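Local coordinates for putative cytoplasmic protein (Salmonella typhimurium, PDB 2GK3) that is of unknown function but assembles as a hexamer and probably belongs to the class I glutamine amidotransferase-like family, at residues H21-H26 with T34-E39; I81-I86 with L121-G126; P184-Y189 with A221-D226. All coordinates share one frame; numbering follows the deposited sequence.

Interaction 1. Residues H21-H26 with T34-E39; sequences HIHMIH and TSSKYE
The imidazole of His23 lies across Thr34, with His23 CE1 3.4 Å from Thr34 CB. With CG anti to the backbone N (chi1 -175°), the ring swings towards the partner strand, and His23 ND1 donates to Ser36 OG at 3.0 Å. This bond is almost straight (170°) and runs within the ring plane, which fixes the ring's rotation; Ser36 OG is also hydrogen-bonded to Ser27 of a neighbouring subunit. On the face of the sheet that carries Met24 and Ser35, Ser35 OG shares a 2.8 Å hydrogen bond with His26 NE2, at the edge of that imidazole. Selenomethionine Met24 runs out extended, bringing its CE to 3.8 Å from Lys37 CD. Between these two layers of side chains, segments 21-26 and 34-39 are facing parts of the antiparallel beta hairpin of strands 12-28 and 31-40. Its hydrogen-bonded pairs here are Ile22 with Lys37 and Met24 with Ser35. Residues 21-26 also pair antiparallel with a strand of a second subunit, so the sheet continues across an interface of the hexamer. Ile22 CD1 rests 3.4 Å from Glu39 OE2, an oxygen hydrogen-bonded by Trp20 NE1, while Glu39 OE1 forms a salt bridge with Lys37 NZ whose hydrogen bond is weak (3.4 Å).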
ATOM      1  N   HIS E  21       5.191   6.174 -11.011  0.50 33.61           N
ATOM      2  CA  HIS E  21       5.826   6.230  -9.692  0.50 33.76           C
ATOM      3  C   HIS E  21       5.526   4.921  -8.939  0.50 33.67           C
ATOM      4  O   HIS E  21       4.448   4.787  -8.345  0.50 33.92           O
ATOM      5  CB  HIS E  21       5.241   7.402  -8.873  0.50 33.90           C
ATOM      6  CG  HIS E  21       5.785   8.757  -9.222  0.50 33.90           C
ATOM      7  ND1 HIS E  21       5.164   9.604 -10.114  0.50 34.96           N
ATOM      8  CD2 HIS E  21       6.855   9.438  -8.748  0.50 35.20           C
ATOM      9  CE1 HIS E  21       5.844  10.734 -10.202  0.50 34.73           C
ATOM     10  NE2 HIS E  21       6.877  10.659  -9.383  0.50 35.19           N
ATOM     11  N   ILE E  22       6.450   3.956  -8.947  1.00 33.78           N
ATOM     12  CA  ILE E  22       6.197   2.687  -8.250  1.00 33.60           C
ATOM     13  C   ILE E  22       6.517   2.843  -6.781  1.00 33.08           C
ATOM     14  O   ILE E  22       7.583   3.330  -6.416  1.00 33.40           O
ATOM     15  CB  ILE E  22       6.977   1.453  -8.807  1.00 34.12           C
ATOM     16  CG1 ILE E  22       6.710   1.223 -10.299  1.00 34.87           C
ATOM     17  CG2 ILE E  22       6.600   0.189  -8.045  1.00 33.48           C
ATOM     18  CD1 ILE E  22       7.813   1.746 -11.173  1.00 37.93           C
ATOM     19  N   HIS E  23       5.571   2.434  -5.943  1.00 32.66           N
ATOM     20  CA  HIS E  23       5.877   2.131  -4.571  1.00 31.45           C
ATOM     21  C   HIS E  23       6.053   0.615  -4.462  1.00 30.94           C
ATOM     22  O   HIS E  23       5.144  -0.124  -4.790  1.00 31.35           O
ATOM     23  CB  HIS E  23       4.771   2.635  -3.663  1.00 30.87           C
ATOM     24  CG  HIS E  23       5.073   2.463  -2.210  1.00 30.72           C
ATOM     25  ND1 HIS E  23       6.164   3.053  -1.605  1.00 30.15           N
ATOM     26  CD2 HIS E  23       4.442   1.747  -1.247  1.00 29.48           C
ATOM     27  CE1 HIS E  23       6.190   2.709  -0.330  1.00 30.78           C
ATOM     28  NE2 HIS E  23       5.155   1.920  -0.086  1.00 31.83           N
HETATM   29  N   MSE E  24       7.231   0.154  -4.043  1.00 30.53           N
HETATM   30  CA  MSE E  24       7.461  -1.299  -3.840  1.00 29.34           C
HETATM   31  C   MSE E  24       7.539  -1.657  -2.393  1.00 29.24           C
HETATM   32  O   MSE E  24       8.416  -1.171  -1.685  1.00 30.09           O
HETATM   33  CB  MSE E  24       8.789  -1.758  -4.399  1.00 29.37           C
HETATM   34  CG  MSE E  24       9.038  -1.469  -5.807  1.00 28.36           C
HETATM   35 SE   MSE E  24      10.497  -2.575  -6.363  0.40 27.24          SE
HETATM   36  CE  MSE E  24      10.750  -1.454  -7.875  1.00 27.93           C
ATOM     37  N   ILE E  25       6.674  -2.561  -1.982  1.00 28.84           N
ATOM     38  CA  ILE E  25       6.667  -3.075  -0.646  1.00 28.78           C
ATOM     39  C   ILE E  25       7.349  -4.450  -0.700  1.00 29.68           C
ATOM     40  O   ILE E  25       6.829  -5.383  -1.332  1.00 29.43           O
ATOM     41  CB  ILE E  25       5.215  -3.188  -0.112  1.00 28.70           C
ATOM     42  CG1 ILE E  25       4.526  -1.791  -0.083  1.00 28.62           C
ATOM     43  CG2 ILE E  25       5.182  -3.890   1.242  1.00 26.98           C
ATOM     44  CD1 ILE E  25       2.981  -1.822   0.097  1.00 28.30           C
ATOM     45  N   HIS E  26       8.514  -4.565  -0.053  1.00 29.71           N
ATOM     46  CA  HIS E  26       9.292  -5.814  -0.056  1.00 30.58           C
ATOM     47  C   HIS E  26       9.044  -6.550   1.240  1.00 30.50           C
ATOM     48  O   HIS E  26       9.647  -6.199   2.242  1.00 30.97           O
ATOM     49  CB  HIS E  26      10.808  -5.562  -0.152  1.00 30.21           C
ATOM     50  CG  HIS E  26      11.235  -4.641  -1.256  1.00 30.84           C
ATOM     51  ND1 HIS E  26      11.972  -5.071  -2.343  1.00 31.27           N
ATOM     52  CD2 HIS E  26      11.107  -3.301  -1.398  1.00 30.65           C
ATOM     53  CE1 HIS E  26      12.257  -4.039  -3.116  1.00 30.04           C
ATOM     54  NE2 HIS E  26      11.738  -2.955  -2.569  1.00 29.61           N
ATOM     55  N   THR E  34      10.348  -0.604   2.162  1.00 31.64           N
ATOM     56  CA  THR E  34       9.800  -0.082   0.912  1.00 31.21           C
ATOM     57  C   THR E  34      10.870   0.622   0.098  1.00 31.25           C
ATOM     58  O   THR E  34      11.808   1.168   0.652  1.00 31.88           O
ATOM     59  CB  THR E  34       8.610   0.865   1.177  1.00 31.10           C
ATOM     60  OG1 THR E  34       9.090   2.065   1.770  1.00 32.04           O
ATOM     61  CG2 THR E  34       7.599   0.236   2.120  1.00 28.48           C
ATOM     62  N   SER E  35      10.754   0.583  -1.220  1.00 30.96           N
ATOM     63  CA  SER E  35      11.581   1.441  -2.055  1.00 30.98           C
ATOM     64  C   SER E  35      10.661   2.082  -3.092  1.00 31.20           C
ATOM     65  O   SER E  35       9.683   1.460  -3.532  1.00 31.11           O
ATOM     66  CB  SER E  35      12.739   0.677  -2.710  1.00 30.92           C
ATOM     67  OG  SER E  35      12.289  -0.374  -3.557  1.00 31.66           O
ATOM     68  N   SER E  36      10.941   3.333  -3.448  1.00 30.76           N
ATOM     69  CA  SER E  36      10.050   4.041  -4.348  1.00 30.91           C
ATOM     70  C   SER E  36      10.818   4.485  -5.556  1.00 31.64           C
ATOM     71  O   SER E  36      11.936   4.952  -5.445  1.00 30.38           O
ATOM     72  CB  SER E  36       9.323   5.211  -3.666  1.00 30.22           C
ATOM     73  OG  SER E  36       8.371   4.708  -2.748  1.00 30.41           O
ATOM     74  N   LYS E  37      10.173   4.346  -6.711  1.00 33.03           N
ATOM     75  CA  LYS E  37      10.877   4.348  -7.971  1.00 34.71           C
ATOM     76  C   LYS E  37      10.085   5.137  -9.029  1.00 34.91           C
ATOM     77  O   LYS E  37       9.003   4.705  -9.458  1.00 35.36           O
ATOM     78  CB  LYS E  37      11.106   2.883  -8.416  1.00 33.89           C
ATOM     79  CG  LYS E  37      12.053   2.743  -9.589  1.00 35.42           C
ATOM     80  CD  LYS E  37      12.160   1.291 -10.093  1.00 35.44           C
ATOM     81  CE  LYS E  37      13.268   1.225 -11.137  1.00 37.09           C
ATOM     82  NZ  LYS E  37      13.258  -0.064 -11.881  1.00 41.47           N
ATOM     83  N   TYR E  38      10.616   6.296  -9.417  1.00 35.16           N
ATOM     84  CA  TYR E  38      10.165   6.988 -10.625  1.00 35.34           C
ATOM     85  C   TYR E  38      10.848   6.434 -11.905  1.00 36.05           C
ATOM     86  O   TYR E  38      12.030   6.088 -11.885  1.00 35.97           O
ATOM     87  CB  TYR E  38      10.400   8.488 -10.486  1.00 34.43           C
ATOM     88  CG  TYR E  38       9.904   9.296 -11.656  1.00 32.91           C
ATOM     89  CD1 TYR E  38       8.532   9.427 -11.908  1.00 33.10           C
ATOM     90  CD2 TYR E  38      10.793   9.944 -12.504  1.00 30.66           C
ATOM     91  CE1 TYR E  38       8.056  10.176 -12.985  1.00 32.27           C
ATOM     92  CE2 TYR E  38      10.332  10.698 -13.597  1.00 31.89           C
ATOM     93  CZ  TYR E  38       8.965  10.801 -13.832  1.00 32.64           C
ATOM     94  OH  TYR E  38       8.492  11.536 -14.894  1.00 32.21           O
ATOM     95  N   GLU E  39      10.090   6.328 -12.999  1.00 36.76           N
ATOM     96  CA  GLU E  39      10.647   5.987 -14.316  1.00 37.74           C
ATOM     97  C   GLU E  39       9.848   6.700 -15.374  1.00 37.25           C
ATOM     98  O   GLU E  39       8.680   7.047 -15.169  1.00 37.38           O
ATOM     99  CB  GLU E  39      10.615   4.477 -14.637  1.00 37.70           C
ATOM    100  CG  GLU E  39      10.911   3.506 -13.490  1.00 40.12           C
ATOM    101  CD  GLU E  39      10.982   2.058 -13.961  1.00 41.10           C
ATOM    102  OE1 GLU E  39      12.022   1.696 -14.552  1.00 46.44           O
ATOM    103  OE2 GLU E  39      10.011   1.279 -13.748  1.00 44.27           O
TER

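Interaction 2. Residues I81-I86 with L121-G126; sequences IVISDI and LLMIGG
Ser84 OG, packed 3.4 Å from Ile124 CB, is gripped by two groups: it hydrogen-bonds Glu18 OE2 from strand 12-28 and a water 2.7 Å away. The same water lies 2.8 Å from Gly125 O, so it bridges Ser84 to the backbone of Gly125. OG is anti to the backbone N (chi1 -174°), a position that lays it along the Ile124 side chain. Further back, the strands run parallel and are laced by backbone bonds that alternate in direction, among them Ile83 N to Leu122 O at 2.8 Å. On the Ser84 face, Val82 CG1 meets Leu122 CD2 and Ile124 CD1, each at 3.8 Å, and helix 242-253 packs over this patch through Leu250 and Trp246. On the opposite face of the sheet, Ile83 touches Leu121 CD1 through its own CD1 (3.9 Å) and selenomethionine Met123 CE through CG2. Asp85 adopts a left-handed backbone conformation and carries OD1 to 3.7 Å from Gly126 C; Leu128 N holds that oxygen. Asp85 OD2 has a weak hydrogen bond to a glycerol, probably from the crystallisation liquor. Buried parallel strands that lead into turns at their carboxyl ends are consistent with the central sheet of a class I glutamine amidotransferase-like fold.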
ATOM      1  N   ILE E  81      -1.248  16.134 -30.625  1.00 33.71           N
ATOM      2  CA  ILE E  81      -1.130  15.691 -29.238  1.00 31.91           C
ATOM      3  C   ILE E  81      -1.059  14.164 -29.216  1.00 31.75           C
ATOM      4  O   ILE E  81      -1.868  13.487 -29.854  1.00 31.29           O
ATOM      5  CB  ILE E  81      -2.278  16.222 -28.362  1.00 32.04           C
ATOM      6  CG1 ILE E  81      -2.155  17.753 -28.211  1.00 32.34           C
ATOM      7  CG2 ILE E  81      -2.309  15.515 -26.976  1.00 30.31           C
ATOM      8  CD1 ILE E  81      -3.391  18.459 -27.651  1.00 31.65           C
ATOM      9  N   VAL E  82      -0.072  13.628 -28.495  1.00 31.69           N
ATOM     10  CA  VAL E  82       0.054  12.191 -28.273  1.00 31.47           C
ATOM     11  C   VAL E  82      -0.259  11.826 -26.830  1.00 31.65           C
ATOM     12  O   VAL E  82       0.284  12.414 -25.902  1.00 31.85           O
ATOM     13  CB  VAL E  82       1.436  11.661 -28.682  1.00 31.78           C
ATOM     14  CG1 VAL E  82       1.480  10.152 -28.585  1.00 31.20           C
ATOM     15  CG2 VAL E  82       1.757  12.076 -30.118  1.00 32.12           C
ATOM     16  N   ILE E  83      -1.174  10.871 -26.644  1.00 31.31           N
ATOM     17  CA  ILE E  83      -1.514  10.350 -25.324  1.00 29.80           C
ATOM     18  C   ILE E  83      -1.063   8.890 -25.254  1.00 30.09           C
ATOM     19  O   ILE E  83      -1.437   8.073 -26.095  1.00 29.83           O
ATOM     20  CB  ILE E  83      -3.040  10.439 -25.043  1.00 30.32           C
ATOM     21  CG1 ILE E  83      -3.539  11.885 -25.171  1.00 29.74           C
ATOM     22  CG2 ILE E  83      -3.393   9.809 -23.680  1.00 27.99           C
ATOM     23  CD1 ILE E  83      -5.089  12.032 -25.182  1.00 29.40           C
ATOM     24  N   SER E  84      -0.259   8.562 -24.250  1.00 29.93           N
ATOM     25  CA  SER E  84       0.274   7.224 -24.122  1.00 29.80           C
ATOM     26  C   SER E  84       0.419   6.813 -22.654  1.00 29.78           C
ATOM     27  O   SER E  84       1.055   7.509 -21.861  1.00 29.91           O
ATOM     28  CB  SER E  84       1.602   7.108 -24.884  1.00 29.50           C
ATOM     29  OG  SER E  84       2.057   5.761 -24.882  1.00 30.14           O
ATOM     30  N   ASP E  85      -0.179   5.671 -22.306  1.00 29.99           N
ATOM     31  CA  ASP E  85      -0.136   5.131 -20.934  1.00 29.56           C
ATOM     32  C   ASP E  85      -0.477   6.167 -19.862  1.00 28.87           C
ATOM     33  O   ASP E  85       0.173   6.243 -18.819  1.00 28.88           O
ATOM     34  CB  ASP E  85       1.219   4.450 -20.635  1.00 30.21           C
ATOM     35  CG  ASP E  85       1.098   2.943 -20.428  1.00 30.47           C
ATOM     36  OD1 ASP E  85      -0.008   2.463 -20.134  1.00 32.21           O
ATOM     37  OD2 ASP E  85       2.125   2.232 -20.527  1.00 34.26           O
ATOM     38  N   ILE E  86      -1.500   6.971 -20.140  1.00 28.45           N
ATOM     39  CA  ILE E  86      -2.115   7.821 -19.130  1.00 27.52           C
ATOM     40  C   ILE E  86      -3.654   7.715 -19.201  1.00 27.15           C
ATOM     41  O   ILE E  86      -4.256   7.905 -20.248  1.00 26.29           O
ATOM     42  CB  ILE E  86      -1.557   9.288 -19.198  1.00 27.59           C
ATOM     43  CG1 ILE E  86      -2.301  10.232 -18.245  1.00 26.79           C
ATOM     44  CG2 ILE E  86      -1.585   9.828 -20.627  1.00 27.32           C
ATOM     45  CD1 ILE E  86      -1.683  11.647 -18.203  1.00 28.27           C
ATOM     46  N   LEU E 121      -4.479  14.068 -33.128  1.00 29.68           N
ATOM     47  CA  LEU E 121      -4.482  13.287 -31.897  1.00 28.51           C
ATOM     48  C   LEU E 121      -4.022  11.868 -32.195  1.00 28.95           C
ATOM     49  O   LEU E 121      -4.588  11.191 -33.077  1.00 28.97           O
ATOM     50  CB  LEU E 121      -5.888  13.263 -31.274  1.00 28.78           C
ATOM     51  CG  LEU E 121      -6.108  12.500 -29.953  1.00 27.94           C
ATOM     52  CD1 LEU E 121      -5.179  13.048 -28.898  1.00 26.77           C
ATOM     53  CD2 LEU E 121      -7.576  12.543 -29.462  1.00 26.80           C
ATOM     54  N   LEU E 122      -2.988  11.427 -31.478  1.00 27.93           N
ATOM     55  CA  LEU E 122      -2.571  10.040 -31.543  1.00 27.58           C
ATOM     56  C   LEU E 122      -2.656   9.439 -30.140  1.00 27.08           C
ATOM     57  O   LEU E 122      -2.152  10.023 -29.181  1.00 26.65           O
ATOM     58  CB  LEU E 122      -1.151   9.897 -32.122  1.00 27.81           C
ATOM     59  CG  LEU E 122      -0.405   8.568 -31.838  1.00 29.36           C
ATOM     60  CD1 LEU E 122      -0.995   7.338 -32.602  1.00 27.05           C
ATOM     61  CD2 LEU E 122       1.107   8.713 -32.094  1.00 27.10           C
HETATM   62  N   MSE E 123      -3.347   8.305 -30.026  1.00 26.72           N
HETATM   63  CA  MSE E 123      -3.305   7.508 -28.813  1.00 25.52           C
HETATM   64  C   MSE E 123      -2.463   6.262 -29.074  1.00 26.43           C
HETATM   65  O   MSE E 123      -2.620   5.602 -30.108  1.00 26.05           O
HETATM   66  CB  MSE E 123      -4.709   7.122 -28.322  1.00 25.58           C
HETATM   67  CG  MSE E 123      -4.689   6.317 -26.973  1.00 24.22           C
HETATM   68 SE   MSE E 123      -6.379   6.236 -26.041  0.50 22.44          SE
HETATM   69  CE  MSE E 123      -6.436   8.020 -25.231  1.00 23.17           C
ATOM     70  N   ILE E 124      -1.574   5.953 -28.125  1.00 26.89           N
ATOM     71  CA  ILE E 124      -0.726   4.767 -28.193  1.00 27.19           C
ATOM     72  C   ILE E 124      -1.190   3.794 -27.122  1.00 28.25           C
ATOM     73  O   ILE E 124      -1.445   4.194 -25.979  1.00 28.39           O
ATOM     74  CB  ILE E 124       0.770   5.130 -28.002  1.00 27.46           C
ATOM     75  CG1 ILE E 124       1.247   6.043 -29.142  1.00 25.67           C
ATOM     76  CG2 ILE E 124       1.646   3.851 -27.852  1.00 26.33           C
ATOM     77  CD1 ILE E 124       2.705   6.574 -28.980  1.00 27.08           C
ATOM     78  N   GLY E 125      -1.310   2.517 -27.494  1.00 29.06           N
ATOM     79  CA  GLY E 125      -1.831   1.495 -26.589  1.00 29.39           C
ATOM     80  C   GLY E 125      -0.980   1.143 -25.388  1.00 29.85           C
ATOM     81  O   GLY E 125       0.227   1.406 -25.359  1.00 30.48           O
ATOM     82  N   GLY E 126      -1.614   0.522 -24.397  1.00 29.65           N
ATOM     83  CA  GLY E 126      -0.955   0.155 -23.144  1.00 28.83           C
ATOM     84  C   GLY E 126      -1.947  -0.111 -22.021  1.00 28.62           C
ATOM     85  O   GLY E 126      -3.161  -0.095 -22.244  1.00 28.69           O
TER
HETATM   86  O   HOH W   1       1.540   3.324 -23.764  1.00 37.73           O

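Interaction 3. Residues P184-Y189 with A221-D226; sequences PVFLGY and ACFMSD
Ser225 OG donates a 2.7 Å hydrogen bond to Gly188 O, approaching in the carbonyl plane with a C=O...O angle of 160°. Turned away from its own backbone N (chi1 -174°), the hydroxyl reaches towards segment 184-189 and also comes within 3.4 Å of Phe186 CD2. The phenyl ring of Phe186 then reaches on to Phe223, and the two meet tip to tip: Phe186 CE2 is 3.9 Å from Phe223 CZ and lies in the plane of the Phe223 ring, at its edge. Next along the chain, Tyr189 CB sits 3.5 Å from Met224 O and 3.9 Å from Ser225 CB, while the phenol leads away to Asp207 and Asn205, which hydrogen-bond its OH. In the next shell Phe236 of helix 234-237 packs against both phenylalanines, Trp246 meets Phe223 edge-to-face, and Leu209 touches Phe223 and Ser225. The contact thus joins Phe223 and the residues following it to those flanking the corner at Leu187, where the chain changes sheet. Immediately beyond, Asp226 lies near Glu18 and a glycerol, probably from the crystallisation liquor, so the turn after strand 218-223 borders what is probably the pocket at the carboxyl end of the parallel strands.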
ATOM      1  N   PRO E 184       8.028  -6.304 -37.029  1.00 36.81           N
ATOM      2  CA  PRO E 184       8.471  -6.954 -35.802  1.00 36.24           C
ATOM      3  C   PRO E 184       7.364  -7.631 -34.995  1.00 36.02           C
ATOM      4  O   PRO E 184       6.182  -7.509 -35.303  1.00 36.39           O
ATOM      5  CB  PRO E 184       9.080  -5.805 -34.986  1.00 36.36           C
ATOM      6  CG  PRO E 184       8.582  -4.533 -35.622  1.00 36.45           C
ATOM      7  CD  PRO E 184       7.807  -4.856 -36.857  1.00 36.37           C
ATOM      8  N   VAL E 185       7.777  -8.309 -33.936  1.00 35.42           N
ATOM      9  CA  VAL E 185       6.897  -8.974 -33.008  1.00 34.65           C
ATOM     10  C   VAL E 185       6.514  -8.030 -31.844  1.00 33.95           C
ATOM     11  O   VAL E 185       7.305  -7.164 -31.439  1.00 34.10           O
ATOM     12  CB  VAL E 185       7.576 -10.304 -32.561  1.00 34.84           C
ATOM     13  CG1 VAL E 185       7.168 -10.747 -31.177  1.00 35.58           C
ATOM     14  CG2 VAL E 185       7.307 -11.410 -33.615  1.00 35.76           C
ATOM     15  N   PHE E 186       5.282  -8.192 -31.353  1.00 32.83           N
ATOM     16  CA  PHE E 186       4.722  -7.462 -30.216  1.00 31.17           C
ATOM     17  C   PHE E 186       4.221  -8.469 -29.225  1.00 30.82           C
ATOM     18  O   PHE E 186       3.784  -9.557 -29.619  1.00 31.42           O
ATOM     19  CB  PHE E 186       3.550  -6.587 -30.654  1.00 30.68           C
ATOM     20  CG  PHE E 186       3.941  -5.528 -31.604  1.00 30.28           C
ATOM     21  CD1 PHE E 186       4.102  -5.825 -32.962  1.00 28.15           C
ATOM     22  CD2 PHE E 186       4.204  -4.239 -31.142  1.00 29.93           C
ATOM     23  CE1 PHE E 186       4.520  -4.859 -33.857  1.00 27.83           C
ATOM     24  CE2 PHE E 186       4.625  -3.257 -32.019  1.00 29.90           C
ATOM     25  CZ  PHE E 186       4.787  -3.560 -33.383  1.00 29.40           C
ATOM     26  N   LEU E 187       4.267  -8.118 -27.939  1.00 29.96           N
ATOM     27  CA  LEU E 187       3.913  -9.070 -26.887  1.00 29.13           C
ATOM     28  C   LEU E 187       2.492  -8.849 -26.337  1.00 28.54           C
ATOM     29  O   LEU E 187       2.084  -9.445 -25.336  1.00 27.77           O
ATOM     30  CB  LEU E 187       4.999  -9.078 -25.802  1.00 29.17           C
ATOM     31  CG  LEU E 187       6.163 -10.107 -25.888  1.00 30.72           C
ATOM     32  CD1 LEU E 187       6.512 -10.635 -27.274  1.00 30.02           C
ATOM     33  CD2 LEU E 187       7.406  -9.609 -25.237  1.00 29.57           C
ATOM     34  N   GLY E 188       1.729  -8.007 -27.030  1.00 28.27           N
ATOM     35  CA  GLY E 188       0.413  -7.617 -26.550  1.00 27.54           C
ATOM     36  C   GLY E 188      -0.102  -6.359 -27.208  1.00 27.49           C
ATOM     37  O   GLY E 188       0.647  -5.650 -27.877  1.00 27.04           O
ATOM     38  N   TYR E 189      -1.398  -6.105 -27.029  1.00 27.10           N
ATOM     39  CA  TYR E 189      -2.064  -4.946 -27.607  1.00 27.34           C
ATOM     40  C   TYR E 189      -3.429  -4.746 -26.956  1.00 27.22           C
ATOM     41  O   TYR E 189      -3.949  -5.661 -26.304  1.00 27.13           O
ATOM     42  CB  TYR E 189      -2.192  -5.074 -29.141  1.00 27.57           C
ATOM     43  CG  TYR E 189      -3.073  -6.228 -29.621  1.00 27.24           C
ATOM     44  CD1 TYR E 189      -4.392  -6.000 -30.014  1.00 27.30           C
ATOM     45  CD2 TYR E 189      -2.571  -7.527 -29.707  1.00 27.81           C
ATOM     46  CE1 TYR E 189      -5.202  -7.035 -30.478  1.00 28.25           C
ATOM     47  CE2 TYR E 189      -3.365  -8.581 -30.173  1.00 29.38           C
ATOM     48  CZ  TYR E 189      -4.683  -8.329 -30.556  1.00 29.37           C
ATOM     49  OH  TYR E 189      -5.487  -9.363 -30.990  1.00 28.72           O
ATOM     50  N   ALA E 221      -5.383   9.165 -35.052  1.00 29.63           N
ATOM     51  CA  ALA E 221      -4.645   7.938 -35.227  1.00 29.34           C
ATOM     52  C   ALA E 221      -4.639   7.150 -33.919  1.00 29.58           C
ATOM     53  O   ALA E 221      -4.662   7.720 -32.810  1.00 28.97           O
ATOM     54  CB  ALA E 221      -3.229   8.218 -35.688  1.00 29.13           C
ATOM     55  N   CYS E 222      -4.639   5.834 -34.051  1.00 28.90           N
ATOM     56  CA  CYS E 222      -4.537   4.986 -32.873  1.00 29.90           C
ATOM     57  C   CYS E 222      -3.531   3.908 -33.196  1.00 29.28           C
ATOM     58  O   CYS E 222      -3.611   3.288 -34.257  1.00 29.94           O
ATOM     59  CB  CYS E 222      -5.895   4.363 -32.509  1.00 29.16           C
ATOM     60  SG  CYS E 222      -7.077   5.505 -31.759  1.00 33.40           S
ATOM     61  N   PHE E 223      -2.574   3.707 -32.299  1.00 28.56           N
ATOM     62  CA  PHE E 223      -1.675   2.594 -32.425  1.00 28.12           C
ATOM     63  C   PHE E 223      -1.966   1.693 -31.247  1.00 27.84           C
ATOM     64  O   PHE E 223      -1.839   2.118 -30.102  1.00 28.47           O
ATOM     65  CB  PHE E 223      -0.209   3.048 -32.439  1.00 27.75           C
ATOM     66  CG  PHE E 223       0.751   1.928 -32.699  1.00 27.21           C
ATOM     67  CD1 PHE E 223       1.006   1.504 -34.006  1.00 26.60           C
ATOM     68  CD2 PHE E 223       1.378   1.277 -31.648  1.00 26.33           C
ATOM     69  CE1 PHE E 223       1.877   0.450 -34.266  1.00 27.32           C
ATOM     70  CE2 PHE E 223       2.267   0.227 -31.892  1.00 27.45           C
ATOM     71  CZ  PHE E 223       2.519  -0.191 -33.207  1.00 27.12           C
HETATM   72  N   MSE E 224      -2.349   0.449 -31.525  1.00 27.70           N
HETATM   73  CA  MSE E 224      -3.074  -0.356 -30.523  1.00 27.38           C
HETATM   74  C   MSE E 224      -2.170  -1.096 -29.577  1.00 27.88           C
HETATM   75  O   MSE E 224      -2.614  -1.615 -28.555  1.00 28.44           O
HETATM   76  CB  MSE E 224      -4.076  -1.325 -31.182  1.00 26.76           C
HETATM   77  CG  MSE E 224      -5.147  -0.654 -32.038  1.00 24.82           C
HETATM   78 SE   MSE E 224      -6.111   0.846 -31.227  0.50 22.02          SE
HETATM   79  CE  MSE E 224      -6.224   1.697 -32.934  0.50 25.42           C
ATOM     80  N   SER E 225      -0.895  -1.171 -29.929  1.00 28.75           N
ATOM     81  CA  SER E 225       0.097  -1.737 -29.027  1.00 29.21           C
ATOM     82  C   SER E 225       0.948  -0.592 -28.467  1.00 30.10           C
ATOM     83  O   SER E 225       0.656   0.593 -28.691  1.00 30.48           O
ATOM     84  CB  SER E 225       0.943  -2.782 -29.754  1.00 28.93           C
ATOM     85  OG  SER E 225       1.814  -3.434 -28.863  1.00 27.53           O
ATOM     86  N   ASP E 226       1.993  -0.950 -27.742  1.00 31.13           N
ATOM     87  CA  ASP E 226       2.817   0.012 -27.029  1.00 32.30           C
ATOM     88  C   ASP E 226       4.028   0.496 -27.852  1.00 32.91           C
ATOM     89  O   ASP E 226       4.473  -0.172 -28.786  1.00 32.93           O
ATOM     90  CB  ASP E 226       3.283  -0.647 -25.739  1.00 32.49           C
ATOM     91  CG  ASP E 226       3.568   0.348 -24.626  1.00 32.68           C
ATOM     92  OD1 ASP E 226       3.815   1.553 -24.890  1.00 33.64           O
ATOM     93  OD2 ASP E 226       3.571  -0.112 -23.473  1.00 29.08           O
TER

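From the N terminus, strand 12-28 runs through the core and out into the projecting hairpin, where interaction 1 closes a short loop of seven residues. Interaction 2 follows, closing a largely helical excursion of 34 residues between strands 80-84 and 120-124. Interaction 3 then closes 31 residues rich in strand. The three are in series; none nests or crosses. Interaction 1 stands apart, its centre about 24 Å from that of interaction 2, yet strand 12-28 also pairs with strand 80-84. Interactions 2 and 3 touch: Phe223 N and Met123 O (2.9 Å) and Gly125 N and Phe223 O (2.7 Å) are probable hydrogen bonds that join strands 120-124 and 218-223; residues 184-189 are then reached through interaction 3.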